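Local coordinates for Aureochrome1-like protein (Ochromonas danica, PDB 6I20) that probably senses blue light through a flavin mononucleotide bound in its LOV-type PAS domain, as aureochrome photoreceptors do, at residues A10-D22 with I30-G42. Sequence-based numbering, arbitrary orientation. Where two conformers were deposited one is given.
Sequences ALQTAQQNFVISD and IVYASQGFLTLTG. With FMN (flavin mononucleotide), chain E; EDO (1,2-ethanediol), chain G.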
loop_
_atom_site.group_PDB
_atom_site.type_symbol
_atom_site.label_atom_id
_atom_site.label_comp_id
_atom_site.label_asym_id
_atom_site.label_seq_id
_atom_site.Cartn_x
_atom_site.Cartn_y
_atom_site.Cartn_z
ATOM N N ALA A 10 0.797 -0.343 16.234
ATOM C CA ALA A 10 1.860 -1.328 16.277
ATOM C C ALA A 10 2.885 -1.170 15.166
ATOM O O ALA A 10 4.073 -1.239 15.393
ATOM C CB ALA A 10 1.263 -2.730 16.214
ATOM N N LEU A 11 2.371 -0.988 13.942
ATOM C CA LEU A 11 3.257 -0.852 12.779
ATOM C C LEU A 11 4.070 0.450 12.862
ATOM O O LEU A 11 5.226 0.471 12.459
ATOM C CB LEU A 11 2.446 -0.901 11.493
ATOM C CG LEU A 11 1.824 -2.260 11.184
ATOM C CD1 LEU A 11 0.797 -2.109 10.067
ATOM C CD2 LEU A 11 2.877 -3.296 10.864
ATOM N N GLN A 12 3.462 1.479 13.440
ATOM C CA GLN A 12 4.162 2.751 13.688
ATOM C C GLN A 12 5.340 2.533 14.650
ATOM O O GLN A 12 6.484 2.900 14.411
ATOM C CB GLN A 12 3.162 3.746 14.304
ATOM C CG GLN A 12 3.640 5.182 14.461
ATOM C CD GLN A 12 2.619 6.063 15.179
ATOM O OE1 GLN A 12 2.003 5.669 16.173
ATOM N NE2 GLN A 12 2.411 7.258 14.646
ATOM N N THR A 13 5.040 1.878 15.771
ATOM C CA THR A 13 6.033 1.645 16.819
ATOM C C THR A 13 7.163 0.775 16.303
ATOM O O THR A 13 8.344 0.973 16.636
ATOM C CB THR A 13 5.344 0.968 18.010
ATOM O OG1 THR A 13 4.348 1.858 18.539
ATOM C CG2 THR A 13 6.342 0.634 19.074
ATOM N N ALA A 14 6.803 -0.240 15.518
ATOM C CA ALA A 14 7.775 -1.135 14.907
ATOM C C ALA A 14 8.517 -0.546 13.693
ATOM O O ALA A 14 9.323 -1.214 13.057
ATOM C CB ALA A 14 7.088 -2.443 14.529
ATOM N N GLN A 15 8.221 0.721 13.355
ATOM C CA GLN A 15 8.922 1.442 12.255
ATOM C C GLN A 15 8.818 0.733 10.899
ATOM O O GLN A 15 9.780 0.600 10.150
ATOM C CB GLN A 15 10.373 1.738 12.665
ATOM C CG GLN A 15 10.471 2.605 13.892
ATOM C CD GLN A 15 11.911 2.803 14.304
ATOM O OE1 GLN A 15 12.461 2.008 15.049
ATOM N NE2 GLN A 15 12.536 3.845 13.796
ATOM N N GLN A 16 7.603 0.264 10.613
ATOM C CA GLN A 16 7.293 -0.386 9.366
ATOM C C GLN A 16 6.818 0.559 8.281
ATOM O O GLN A 16 6.637 1.764 8.529
ATOM C CB GLN A 16 6.278 -1.505 9.628
ATOM C CG GLN A 16 6.785 -2.537 10.624
ATOM C CD GLN A 16 8.042 -3.252 10.164
ATOM O OE1 GLN A 16 8.080 -3.816 9.081
ATOM N NE2 GLN A 16 9.092 -3.207 10.987
ATOM N N ASN A 17 6.672 0.041 7.067
ATOM C CA ASN A 17 6.312 0.871 5.892
ATOM C C ASN A 17 4.830 0.662 5.643
ATOM O O ASN A 17 4.408 -0.424 5.299
ATOM C CB ASN A 17 7.046 0.414 4.614
ATOM C CG ASN A 17 8.525 0.320 4.797
ATOM O OD1 ASN A 17 9.114 1.073 5.570
ATOM N ND2 ASN A 17 9.142 -0.618 4.095
ATOM N N PHE A 18 4.020 1.700 5.787
ATOM C CA PHE A 18 2.617 1.548 5.544
ATOM C C PHE A 18 1.984 2.900 5.291
ATOM O O PHE A 18 2.540 3.949 5.644
ATOM C CB PHE A 18 1.922 0.815 6.722
ATOM C CG PHE A 18 1.878 1.617 8.001
ATOM C CD1 PHE A 18 2.966 1.586 8.875
ATOM C CD2 PHE A 18 0.798 2.460 8.301
ATOM C CE1 PHE A 18 2.961 2.341 10.045
ATOM C CE2 PHE A 18 0.806 3.222 9.472
ATOM C CZ PHE A 18 1.905 3.181 10.316
ATOM N N VAL A 19 0.777 2.818 4.712
ATOM C CA VAL A 19 -0.109 3.951 4.533
ATOM C C VAL A 19 -1.524 3.556 4.908
ATOM O O VAL A 19 -1.864 2.371 4.940
ATOM C CB VAL A 19 -0.129 4.492 3.077
ATOM C CG1 VAL A 19 1.252 4.959 2.665
ATOM C CG2 VAL A 19 -0.668 3.488 2.121
ATOM N N ILE A 20 -2.327 4.563 5.216
ATOM C CA ILE A 20 -3.761 4.428 5.459
ATOM C C ILE A 20 -4.475 5.299 4.420
ATOM O O ILE A 20 -4.095 6.474 4.257
ATOM C CB ILE A 20 -4.133 4.937 6.878
ATOM C CG1 ILE A 20 -3.226 4.283 7.931
ATOM C CG2 ILE A 20 -5.592 4.657 7.150
ATOM C CD1 ILE A 20 -3.340 2.778 7.963
ATOM N N SER A 21 -5.496 4.745 3.750
ATOM C CA SER A 21 -6.290 5.518 2.794
ATOM C C SER A 21 -7.709 5.675 3.313
ATOM O O SER A 21 -8.129 4.964 4.246
ATOM C CB SER A 21 -6.337 4.857 1.414
ATOM O OG SER A 21 -7.241 3.744 1.399
ATOM N N ASP A 22 -8.447 6.601 2.738
ATOM C CA ASP A 22 -9.838 6.866 3.099
ATOM C C ASP A 22 -10.736 6.807 1.871
ATOM O O ASP A 22 -10.750 7.744 1.074
ATOM C CB ASP A 22 -9.973 8.226 3.796
ATOM C CG ASP A 22 -11.388 8.504 4.333
ATOM O OD1 ASP A 22 -12.365 7.863 3.906
ATOM O OD2 ASP A 22 -11.521 9.394 5.208
ATOM N N ILE A 30 -4.367 8.659 0.336
ATOM C CA ILE A 30 -3.606 8.454 1.556
ATOM C C ILE A 30 -3.946 9.571 2.555
ATOM O O ILE A 30 -3.878 10.765 2.233
ATOM C CB ILE A 30 -2.108 8.458 1.274
ATOM C CG1 ILE A 30 -1.682 7.335 0.357
ATOM C CG2 ILE A 30 -1.288 8.438 2.556
ATOM C CD1 ILE A 30 -0.280 7.578 -0.215
ATOM N N VAL A 31 -4.274 9.167 3.796
ATOM C CA VAL A 31 -4.527 10.083 4.912
ATOM C C VAL A 31 -3.456 9.933 6.026
ATOM O O VAL A 31 -3.437 10.772 6.942
ATOM C CB VAL A 31 -5.946 9.984 5.519
ATOM C CG1 VAL A 31 -6.992 10.459 4.522
ATOM C CG2 VAL A 31 -6.220 8.572 6.020
ATOM N N TYR A 32 -2.576 8.938 5.939
ATOM C CA TYR A 32 -1.493 8.780 6.894
ATOM C C TYR A 32 -0.412 7.974 6.167
ATOM O O TYR A 32 -0.730 6.963 5.500
ATOM C CB TYR A 32 -1.954 7.992 8.154
ATOM C CG TYR A 32 -0.888 7.951 9.205
ATOM C CD1 TYR A 32 0.086 6.955 9.192
ATOM C CD2 TYR A 32 -0.827 8.946 10.196
ATOM C CE1 TYR A 32 1.134 6.953 10.136
ATOM C CE2 TYR A 32 0.178 8.952 11.141
ATOM C CZ TYR A 32 1.158 7.966 11.091
ATOM O OH TYR A 32 2.166 7.994 12.055
ATOM N N ALA A 33 0.850 8.369 6.314
ATOM C CA ALA A 33 1.969 7.599 5.739
ATOM C C ALA A 33 3.067 7.517 6.750
ATOM O O ALA A 33 3.419 8.515 7.379
ATOM C CB ALA A 33 2.497 8.253 4.464
ATOM N N SER A 34 3.604 6.314 6.938
ATOM C CA SER A 34 4.684 6.152 7.903
ATOM C C SER A 34 6.019 6.655 7.423
ATOM O O SER A 34 6.273 6.735 6.208
ATOM C CB SER A 34 4.861 4.691 8.310
ATOM O OG SER A 34 5.472 3.937 7.286
ATOM N N GLN A 35 6.923 6.940 8.340
ATOM C CA GLN A 35 8.276 7.305 7.987
ATOM C C GLN A 35 8.945 6.293 7.090
ATOM O O GLN A 35 9.650 6.658 6.169
ATOM C CB GLN A 35 9.136 7.569 9.250
ATOM C CG GLN A 35 10.567 7.982 8.907
ATOM C CD GLN A 35 10.624 9.286 8.153
ATOM O OE1 GLN A 35 10.175 10.308 8.693
ATOM N NE2 GLN A 35 11.122 9.269 6.888
ATOM N N GLY A 36 8.714 5.018 7.356
ATOM C CA GLY A 36 9.311 3.960 6.557
ATOM C C GLY A 36 8.865 4.037 5.109
ATOM O O GLY A 36 9.666 3.800 4.205
ATOM N N PHE A 37 7.584 4.301 4.894
ATOM C CA PHE A 37 7.062 4.479 3.527
ATOM C C PHE A 37 7.759 5.638 2.825
ATOM O O PHE A 37 8.149 5.548 1.648
ATOM C CB PHE A 37 5.568 4.714 3.547
ATOM C CG PHE A 37 4.950 4.948 2.197
ATOM C CD1 PHE A 37 4.534 3.881 1.414
ATOM C CD2 PHE A 37 4.752 6.228 1.728
ATOM C CE1 PHE A 37 3.956 4.083 0.175
ATOM C CE2 PHE A 37 4.168 6.421 0.481
ATOM C CZ PHE A 37 3.760 5.368 -0.285
ATOM N N LEU A 38 7.942 6.731 3.533
ATOM C CA LEU A 38 8.609 7.909 2.964
ATOM C C LEU A 38 10.034 7.574 2.586
ATOM O O LEU A 38 10.518 7.977 1.527
ATOM C CB LEU A 38 8.542 9.093 3.917
ATOM C CG LEU A 38 7.164 9.501 4.403
ATOM C CD1 LEU A 38 7.284 10.619 5.419
ATOM C CD2 LEU A 38 6.211 9.854 3.271
ATOM N N THR A 39 10.755 6.880 3.462
ATOM C CA THR A 39 12.134 6.528 3.186
ATOM C C THR A 39 12.251 5.549 2.024
ATOM O O THR A 39 13.114 5.732 1.149
ATOM C CB THR A 39 12.803 5.975 4.423
ATOM O OG1 THR A 39 12.729 7.000 5.422
ATOM C CG2 THR A 39 14.261 5.611 4.154
ATOM N N LEU A 40 11.363 4.573 1.989
ATOM C CA LEU A 40 11.347 3.566 0.910
ATOM C C LEU A 40 11.131 4.230 -0.444
ATOM O O LEU A 40 11.811 3.911 -1.404
ATOM C CB LEU A 40 10.230 2.553 1.159
ATOM C CG LEU A 40 9.889 1.594 0.019
ATOM C CD1 LEU A 40 11.090 0.693 -0.250
ATOM C CD2 LEU A 40 8.639 0.798 0.400
ATOM N N THR A 41 10.133 5.101 -0.520
ATOM C CA THR A 41 9.705 5.664 -1.786
ATOM C C THR A 41 10.425 6.942 -2.184
ATOM O O THR A 41 10.372 7.314 -3.389
ATOM C CB THR A 41 8.196 5.937 -1.777
ATOM O OG1 THR A 41 7.897 7.005 -0.860
ATOM C CG2 THR A 41 7.399 4.702 -1.488
ATOM N N GLY A 42 11.088 7.621 -1.252
ATOM C CA GLY A 42 11.745 8.898 -1.538
ATOM C C GLY A 42 10.877 10.143 -1.534
ATOM O O GLY A 42 11.388 11.240 -1.781
HETATM N N1 FMN E . -0.301 0.511 -5.320
HETATM C C2 FMN E . 1.034 0.382 -5.484
HETATM O O2 FMN E . 1.473 0.226 -6.647
HETATM N N3 FMN E . 1.919 0.431 -4.459
HETATM C C4 FMN E . 1.514 0.592 -3.163
HETATM O O4 FMN E . 2.362 0.562 -2.231
HETATM C C4A FMN E . 0.120 0.768 -2.936
HETATM N N5 FMN E . -0.349 0.958 -1.661
HETATM C C5A FMN E . -1.691 1.033 -1.489
HETATM C C6 FMN E . -2.219 1.206 -0.191
HETATM C C7 FMN E . -3.553 1.287 0.039
HETATM C C7M FMN E . -4.097 1.441 1.477
HETATM C C8 FMN E . -4.486 1.206 -1.051
HETATM C C8M FMN E . -5.960 1.279 -0.811
HETATM C C9 FMN E . -3.999 1.041 -2.325
HETATM C C9A FMN E . -2.640 0.927 -2.583
HETATM N N10 FMN E . -2.139 0.820 -3.906
HETATM C C10 FMN E . -0.791 0.676 -4.071
HETATM C "C1'" FMN E . -3.033 0.614 -5.039
HETATM C "C2'" FMN E . -3.521 1.881 -5.748
HETATM O "O2'" FMN E . -3.714 2.908 -4.764
HETATM C "C3'" FMN E . -4.846 1.592 -6.438
HETATM O "O3'" FMN E . -5.818 1.064 -5.521
HETATM C "C4'" FMN E . -4.753 0.664 -7.628
HETATM O "O4'" FMN E . -3.749 1.182 -8.518
HETATM C "C5'" FMN E . -6.115 0.615 -8.399
HETATM O "O5'" FMN E . -6.734 1.945 -8.422
HETATM P P FMN E . -7.757 2.247 -9.632
HETATM O O1P FMN E . -8.170 3.659 -9.482
HETATM O O2P FMN E . -7.016 1.983 -10.878
HETATM O O3P FMN E . -8.881 1.246 -9.402
HETATM C C1 EDO G . 14.190 6.759 7.937
HETATM O O1 EDO G . 14.954 7.086 9.106
HETATM C C2 EDO G . 14.033 5.248 7.831
HETATM O O2 EDO G . 12.656 4.852 7.827
HETATM O O HOH W 1 7.971 3.737 9.859
#
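In one of its two conformers Q12, at the end of helix 6-13, extends its side chain (CG anti to N, chi1 -172°) so that NE2 meets Y32 OH at 2.7 Å, a weak, bent hydrogen bond with amide and ring planes nearly perpendicular. Q16 O, in the linker to strand 18-21, takes a bond from S34 OG (2.8 Å) on an in-plane lone pair; a water links the same oxygen to G36 N. N17 lies against the first turn of helix 35-41, OD1 close to the G36 backbone. F18 N donates to S34 OG, F18 O accepts from S34 N, and S34 CB sits over one face of the F18 ring; F18 CE2 meets Y32 CE1 (3.8 Å), the rings near parallel (14°) but slid apart. S34 OG stands between its own backbone N and carbonyl carbon (chi1 74°), where it also accepts from F37 N (3.2 Å) as N-cap; an alanine here would probably leave that amide uncapped and F18 N and Q16 O without this partner. V19 sends CG1 squarely over the F37 ring (3.5 Å to the centroid), CG2 against FMN C6 (3.6 Å). I20 O accepts from V31 N (2.7 Å) and, weakly, Y32 N: a classic beta bulge. S21 OG, bonded to N28, touches FMN C8M. Giving its one proton to Q16 O and accepting twice, the S34 hydroxyl satisfies three backbone groups, which probably fixes its rotation.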